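PDB 3KG7: CurH, which is the dehydratase domain of a curacin polyketide synthase module and probably removes water from a beta-hydroxyacyl intermediate to leave a double bond. Local coordinates for residues L183-P188 and F244-E249; V224-W229 and V283-S288. All coordinates share one frame; numbering follows the deposited sequence.

Contact 1: L183-P188 and F244-E249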
loop_
_atom_site.group_PDB
_atom_site.type_symbol
_atom_site.label_atom_id
_atom_site.label_comp_id
_atom_site.label_asym_id
_atom_site.label_seq_id
_atom_site.Cartn_x
_atom_site.Cartn_y
_atom_site.Cartn_z
ATOM N N LEU C 183 -5.463 -4.181 -39.599
ATOM C CA LEU C 183 -4.752 -2.945 -39.254
ATOM C C LEU C 183 -3.251 -3.191 -39.091
ATOM O O LEU C 183 -2.840 -4.118 -38.388
ATOM C CB LEU C 183 -5.297 -2.345 -37.950
ATOM C CG LEU C 183 -6.695 -1.719 -37.904
ATOM C CD1 LEU C 183 -7.149 -1.491 -36.469
ATOM C CD2 LEU C 183 -6.738 -0.418 -38.679
ATOM N N GLU C 184 -2.439 -2.360 -39.740
ATOM C CA GLU C 184 -0.994 -2.366 -39.514
ATOM C C GLU C 184 -0.665 -1.324 -38.448
ATOM O O GLU C 184 -0.934 -0.133 -38.632
ATOM C CB GLU C 184 -0.232 -2.083 -40.814
ATOM C CG GLU C 184 1.291 -2.129 -40.683
ATOM C CD GLU C 184 2.009 -1.929 -42.010
ATOM O OE1 GLU C 184 1.770 -2.720 -42.950
ATOM O OE2 GLU C 184 2.822 -0.983 -42.111
ATOM N N ILE C 185 -0.086 -1.780 -37.340
ATOM C CA ILE C 185 0.109 -0.937 -36.165
ATOM C C ILE C 185 1.585 -0.796 -35.801
ATOM O O ILE C 185 2.317 -1.787 -35.774
ATOM C CB ILE C 185 -0.709 -1.473 -34.971
ATOM C CG1 ILE C 185 -2.204 -1.337 -35.267
ATOM C CG2 ILE C 185 -0.360 -0.739 -33.691
ATOM C CD1 ILE C 185 -3.074 -2.295 -34.484
ATOM N N GLU C 186 2.004 0.443 -35.536
ATOM C CA GLU C 186 3.372 0.774 -35.138
ATOM C C GLU C 186 3.355 1.760 -33.963
ATOM O O GLU C 186 2.313 2.340 -33.655
ATOM C CB GLU C 186 4.151 1.370 -36.322
ATOM C CG GLU C 186 3.692 2.780 -36.740
ATOM C CD GLU C 186 4.663 3.493 -37.681
ATOM O OE1 GLU C 186 5.880 3.197 -37.643
ATOM O OE2 GLU C 186 4.205 4.366 -38.454
ATOM N N VAL C 187 4.510 1.940 -33.322
ATOM C CA VAL C 187 4.671 2.880 -32.211
ATOM C C VAL C 187 4.665 4.313 -32.753
ATOM O O VAL C 187 5.569 4.682 -33.513
ATOM C CB VAL C 187 6.015 2.640 -31.463
ATOM C CG1 VAL C 187 6.254 3.702 -30.377
ATOM C CG2 VAL C 187 6.089 1.215 -30.882
ATOM N N PRO C 188 3.656 5.130 -32.371
ATOM C CA PRO C 188 3.642 6.513 -32.851
ATOM C C PRO C 188 4.921 7.237 -32.453
ATOM O O PRO C 188 5.368 7.124 -31.307
ATOM C CB PRO C 188 2.433 7.126 -32.134
ATOM C CG PRO C 188 1.565 5.976 -31.800
ATOM C CD PRO C 188 2.500 4.842 -31.501
ATOM N N PHE C 244 3.265 -4.605 -35.918
ATOM C CA PHE C 244 2.414 -5.797 -35.898
ATOM C C PHE C 244 1.042 -5.502 -36.500
ATOM O O PHE C 244 0.778 -4.378 -36.936
ATOM C CB PHE C 244 2.264 -6.341 -34.477
ATOM C CG PHE C 244 1.578 -5.393 -33.528
ATOM C CD1 PHE C 244 0.225 -5.535 -33.242
ATOM C CD2 PHE C 244 2.290 -4.362 -32.907
ATOM C CE1 PHE C 244 -0.417 -4.660 -32.357
ATOM C CE2 PHE C 244 1.656 -3.486 -32.022
ATOM C CZ PHE C 244 0.299 -3.638 -31.748
ATOM N N TYR C 245 0.171 -6.508 -36.506
ATOM C CA TYR C 245 -1.132 -6.405 -37.155
ATOM C C TYR C 245 -2.297 -6.759 -36.225
ATOM O O TYR C 245 -2.147 -7.554 -35.290
ATOM C CB TYR C 245 -1.165 -7.293 -38.409
ATOM C CG TYR C 245 -0.121 -6.931 -39.450
ATOM C CD1 TYR C 245 -0.404 -6.006 -40.457
ATOM C CD2 TYR C 245 1.150 -7.517 -39.429
ATOM C CE1 TYR C 245 0.548 -5.667 -41.409
ATOM C CE2 TYR C 245 2.112 -7.183 -40.380
ATOM C CZ TYR C 245 1.801 -6.256 -41.364
ATOM O OH TYR C 245 2.740 -5.921 -42.309
ATOM N N ALA C 246 -3.452 -6.155 -36.488
ATOM C CA ALA C 246 -4.691 -6.517 -35.808
ATOM C C ALA C 246 -5.657 -7.052 -36.851
ATOM O O ALA C 246 -5.974 -6.361 -37.821
ATOM C CB ALA C 246 -5.280 -5.319 -35.087
ATOM N N TYR C 247 -6.122 -8.281 -36.641
ATOM C CA TYR C 247 -6.881 -9.026 -37.642
ATOM C C TYR C 247 -8.258 -9.409 -37.096
ATOM O O TYR C 247 -8.361 -10.065 -36.062
ATOM C CB TYR C 247 -6.064 -10.269 -38.034
ATOM C CG TYR C 247 -6.582 -11.086 -39.194
ATOM C CD1 TYR C 247 -6.968 -10.482 -40.394
ATOM C CD2 TYR C 247 -6.649 -12.479 -39.110
ATOM C CE1 TYR C 247 -7.435 -11.241 -41.468
ATOM C CE2 TYR C 247 -7.112 -13.252 -40.187
ATOM C CZ TYR C 247 -7.502 -12.621 -41.354
ATOM O OH TYR C 247 -7.964 -13.363 -42.412
ATOM N N VAL C 248 -9.313 -8.978 -37.780
ATOM C CA VAL C 248 -10.682 -9.333 -37.394
ATOM C C VAL C 248 -11.278 -10.247 -38.463
ATOM O O VAL C 248 -11.335 -9.880 -39.637
ATOM C CB VAL C 248 -11.567 -8.074 -37.165
ATOM C CG1 VAL C 248 -12.975 -8.461 -36.716
ATOM C CG2 VAL C 248 -10.922 -7.151 -36.144
ATOM N N GLU C 249 -11.711 -11.437 -38.049
ATOM C CA GLU C 249 -12.132 -12.487 -38.987
ATOM C C GLU C 249 -13.622 -12.474 -39.331
ATOM O O GLU C 249 -14.007 -12.923 -40.410
ATOM C CB GLU C 249 -11.715 -13.868 -38.471
ATOM C CG GLU C 249 -10.218 -14.131 -38.577
ATOM C CD GLU C 249 -9.733 -15.225 -37.635
ATOM O OE1 GLU C 249 -10.179 -16.385 -37.768
ATOM O OE2 GLU C 249 -8.889 -14.929 -36.763
#
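In the double hotdog fold of this dehydratase domain, 183-186 and 244-248 are adjacent antiparallel strands. Leu183 pairs with Ala246 and Ile185 with Phe244, each as a hydrogen-bonded pair. Four backbone bonds join them, and the shortest runs 2.8 Å from Ile185 N to Phe244 O. It arrives almost along the C=O axis. The two bonds between Leu183 and Ala246 are more bent at the carbonyl oxygen, but their donors lie in the carbonyl plane.

The tight part is the face of Leu183, Ile185, Phe244 and Ala246, all buried. Phe244 takes the crowded first torsion, with CG between the backbone N and the carbonyl carbon (chi1 63°). Its ring crosses Ile185 obliquely, and Ile185 CB lies over one ring face, toward the rim. Ile185 CD1 reaches diagonally across to Ala246 CB, 3.8 Å away.

The other face is more open, for Glu184 is partly exposed there. Its extended chain runs beside the Tyr245 ring, pointing the same way. Arg172 and Trp175 of strand 171-176 touch Glu184. The carboxylate plane stands 89° to the ring, and Glu184 OE1 ends 3.4 Å from Tyr245 OH.

Contact 2: V224-W229 and V283-S288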
loop_
_atom_site.group_PDB
_atom_site.type_symbol
_atom_site.label_atom_id
_atom_site.label_comp_id
_atom_site.label_asym_id
_atom_site.label_seq_id
_atom_site.Cartn_x
_atom_site.Cartn_y
_atom_site.Cartn_z
ATOM N N VAL C 224 -23.045 10.375 -30.602
ATOM C CA VAL C 224 -22.924 9.552 -29.400
ATOM C C VAL C 224 -21.778 8.552 -29.527
ATOM O O VAL C 224 -21.636 7.890 -30.554
ATOM C CB VAL C 224 -24.263 8.817 -29.101
ATOM C CG1 VAL C 224 -24.088 7.717 -28.051
ATOM C CG2 VAL C 224 -25.338 9.819 -28.667
ATOM N N PHE C 225 -20.973 8.454 -28.469
ATOM C CA PHE C 225 -19.782 7.593 -28.423
ATOM C C PHE C 225 -20.108 6.126 -28.138
ATOM O O PHE C 225 -21.064 5.818 -27.422
ATOM C CB PHE C 225 -18.813 8.132 -27.358
ATOM C CG PHE C 225 -17.515 7.377 -27.249
ATOM C CD1 PHE C 225 -16.654 7.265 -28.343
ATOM C CD2 PHE C 225 -17.128 6.819 -26.028
ATOM C CE1 PHE C 225 -15.437 6.575 -28.226
ATOM C CE2 PHE C 225 -15.916 6.135 -25.899
ATOM C CZ PHE C 225 -15.069 6.010 -26.998
ATOM N N TRP C 226 -19.305 5.232 -28.716
ATOM C CA TRP C 226 -19.344 3.798 -28.408
ATOM C C TRP C 226 -18.244 3.457 -27.397
ATOM O O TRP C 226 -17.082 3.281 -27.779
ATOM C CB TRP C 226 -19.121 2.963 -29.676
ATOM C CG TRP C 226 -20.302 2.798 -30.599
ATOM C CD1 TRP C 226 -20.505 3.444 -31.787
ATOM C CD2 TRP C 226 -21.412 1.901 -30.438
ATOM N NE1 TRP C 226 -21.680 3.020 -32.368
ATOM C CE2 TRP C 226 -22.256 2.073 -31.562
ATOM C CE3 TRP C 226 -21.782 0.979 -29.451
ATOM C CZ2 TRP C 226 -23.450 1.354 -31.726
ATOM C CZ3 TRP C 226 -22.972 0.260 -29.616
ATOM C CH2 TRP C 226 -23.789 0.455 -30.745
ATOM N N ALA C 227 -18.613 3.359 -26.118
ATOM C CA ALA C 227 -17.656 3.087 -25.035
ATOM C C ALA C 227 -17.436 1.598 -24.794
ATOM O O ALA C 227 -18.407 0.847 -24.660
ATOM C CB ALA C 227 -18.107 3.746 -23.748
ATOM N N PRO C 228 -16.160 1.167 -24.748
ATOM C CA PRO C 228 -15.837 -0.186 -24.310
ATOM C C PRO C 228 -16.502 -0.495 -22.973
ATOM O O PRO C 228 -16.458 0.319 -22.053
ATOM C CB PRO C 228 -14.314 -0.148 -24.163
ATOM C CG PRO C 228 -13.876 0.874 -25.152
ATOM C CD PRO C 228 -14.956 1.920 -25.147
ATOM N N TRP C 229 -17.124 -1.664 -22.878
ATOM C CA TRP C 229 -17.929 -2.009 -21.711
ATOM C C TRP C 229 -17.459 -3.280 -20.999
ATOM O O TRP C 229 -17.450 -3.349 -19.767
ATOM C CB TRP C 229 -19.404 -2.117 -22.108
ATOM C CG TRP C 229 -20.312 -2.504 -20.981
ATOM C CD1 TRP C 229 -20.362 -1.944 -19.732
ATOM C CD2 TRP C 229 -21.314 -3.529 -21.003
ATOM N NE1 TRP C 229 -21.328 -2.564 -18.975
ATOM C CE2 TRP C 229 -21.927 -3.540 -19.729
ATOM C CE3 TRP C 229 -21.750 -4.443 -21.973
ATOM C CZ2 TRP C 229 -22.959 -4.431 -19.401
ATOM C CZ3 TRP C 229 -22.774 -5.332 -21.644
ATOM C CH2 TRP C 229 -23.368 -5.315 -20.368
ATOM N N VAL C 283 -18.505 -2.961 -27.044
ATOM C CA VAL C 283 -18.749 -1.532 -26.890
ATOM C C VAL C 283 -20.237 -1.283 -26.648
ATOM O O VAL C 283 -21.082 -2.055 -27.096
ATOM C CB VAL C 283 -18.241 -0.708 -28.106
ATOM C CG1 VAL C 283 -16.713 -0.747 -28.178
ATOM C CG2 VAL C 283 -18.864 -1.205 -29.415
ATOM N N LYS C 284 -20.550 -0.221 -25.916
ATOM C CA LYS C 284 -21.940 0.163 -25.685
ATOM C C LYS C 284 -22.098 1.674 -25.835
ATOM O O LYS C 284 -21.183 2.441 -25.509
ATOM C CB LYS C 284 -22.414 -0.304 -24.303
ATOM C CG LYS C 284 -23.925 -0.202 -24.081
ATOM C CD LYS C 284 -24.327 -0.605 -22.666
ATOM C CE LYS C 284 -24.033 0.498 -21.656
ATOM N NZ LYS C 284 -24.588 0.185 -20.311
ATOM N N ARG C 285 -23.257 2.094 -26.338
ATOM C CA ARG C 285 -23.567 3.514 -26.505
ATOM C C ARG C 285 -23.485 4.258 -25.168
ATOM O O ARG C 285 -24.052 3.819 -24.163
ATOM C CB ARG C 285 -24.955 3.684 -27.125
ATOM C CG ARG C 285 -25.111 3.055 -28.504
ATOM C CD ARG C 285 -24.739 4.015 -29.638
ATOM N NE ARG C 285 -25.702 5.111 -29.792
ATOM C CZ ARG C 285 -25.937 5.766 -30.929
ATOM N NH1 ARG C 285 -25.298 5.440 -32.046
ATOM N NH2 ARG C 285 -26.825 6.748 -30.949
ATOM N N ALA C 286 -22.758 5.370 -25.160
ATOM C CA ALA C 286 -22.602 6.172 -23.954
ATOM C C ALA C 286 -22.655 7.661 -24.279
ATOM O O ALA C 286 -21.650 8.246 -24.692
ATOM C CB ALA C 286 -21.302 5.810 -23.229
ATOM N N PRO C 287 -23.841 8.278 -24.114
ATOM C CA PRO C 287 -23.983 9.723 -24.316
ATOM C C PRO C 287 -23.192 10.510 -23.272
ATOM O O PRO C 287 -22.992 10.031 -22.155
ATOM C CB PRO C 287 -25.488 9.961 -24.164
ATOM C CG PRO C 287 -25.988 8.802 -23.382
ATOM C CD PRO C 287 -25.116 7.640 -23.740
ATOM N N SER C 288 -22.754 11.708 -23.649
ATOM C CA SER C 288 -21.835 12.505 -22.829
ATOM C C SER C 288 -22.333 12.832 -21.415
ATOM O O SER C 288 -21.532 12.899 -20.485
ATOM C CB SER C 288 -21.439 13.785 -23.563
ATOM O OG SER C 288 -20.266 14.332 -22.992
#
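Strands 225-236 and 274-286 run antiparallel in the double hotdog fold, and their non-hydrogen-bonded pair Trp226 and Arg285 carries much of the contact. Arg285 CD sits over one face of the Trp226 indole, 3.7 Å from the centroid of the six-membered ring, in a CH-pi contact. Arg285 CG lies near CZ3 and CH2 of the same ring. Bends at chi2 and chi3 set the guanidinium steeply to the indole, the planes 77° apart, with Trp226 NE1 near its edge. Val224 lies over one guanidinium face, with Val224 CG1 3.5 Å from Arg285 NE. Val283 CG2 meets Trp226 CE3 at 3.6 Å. An alanine in place of Trp226 would probably leave the Arg285 methylenes and Val283 CG2 without their shared packing surface.

On the opposite face Ala227 CB meets Ala286 CB at 3.8 Å. Lys284, bent at chi3, puts NZ over the five-membered ring of Trp229, a cation-pi contact at 4.7 Å from the ring centroid.

The backbone sets this register. Ala227 and Lys284 exchange two hydrogen bonds, each donor lying above the carbonyl plane. Ala286 N bonds Phe225 O nearly along its C=O axis, at 2.9 Å.

Further out, Tyr44 OH bonds both Phe225 N and Ala286 O, and Phe218 meets Trp226 edge-to-face. Strand 260-268 flanks Val283 through Arg261, while Phe291 of the C-terminal helix 288-291 packs on Ala227 and Ala286.

Overall arrangement
Both contacts join antiparallel strands of the double hotdog fold. Their centres are 23 Å apart and their nearest atoms about 12 Å, so they do not touch. Strands 225-236 and 243-255 follow each other in the chain. The segments alternate along the chain, one from each contact in turn. Strand 260-268 lies between 243-255 and 274-286 and links the two contacts. One of its neighbours thus comes from contact 1 and the other from contact 2, and its Ile265 touches Ala246 of contact 1. Contact 1 is buried, whereas contact 2 is only partly buried.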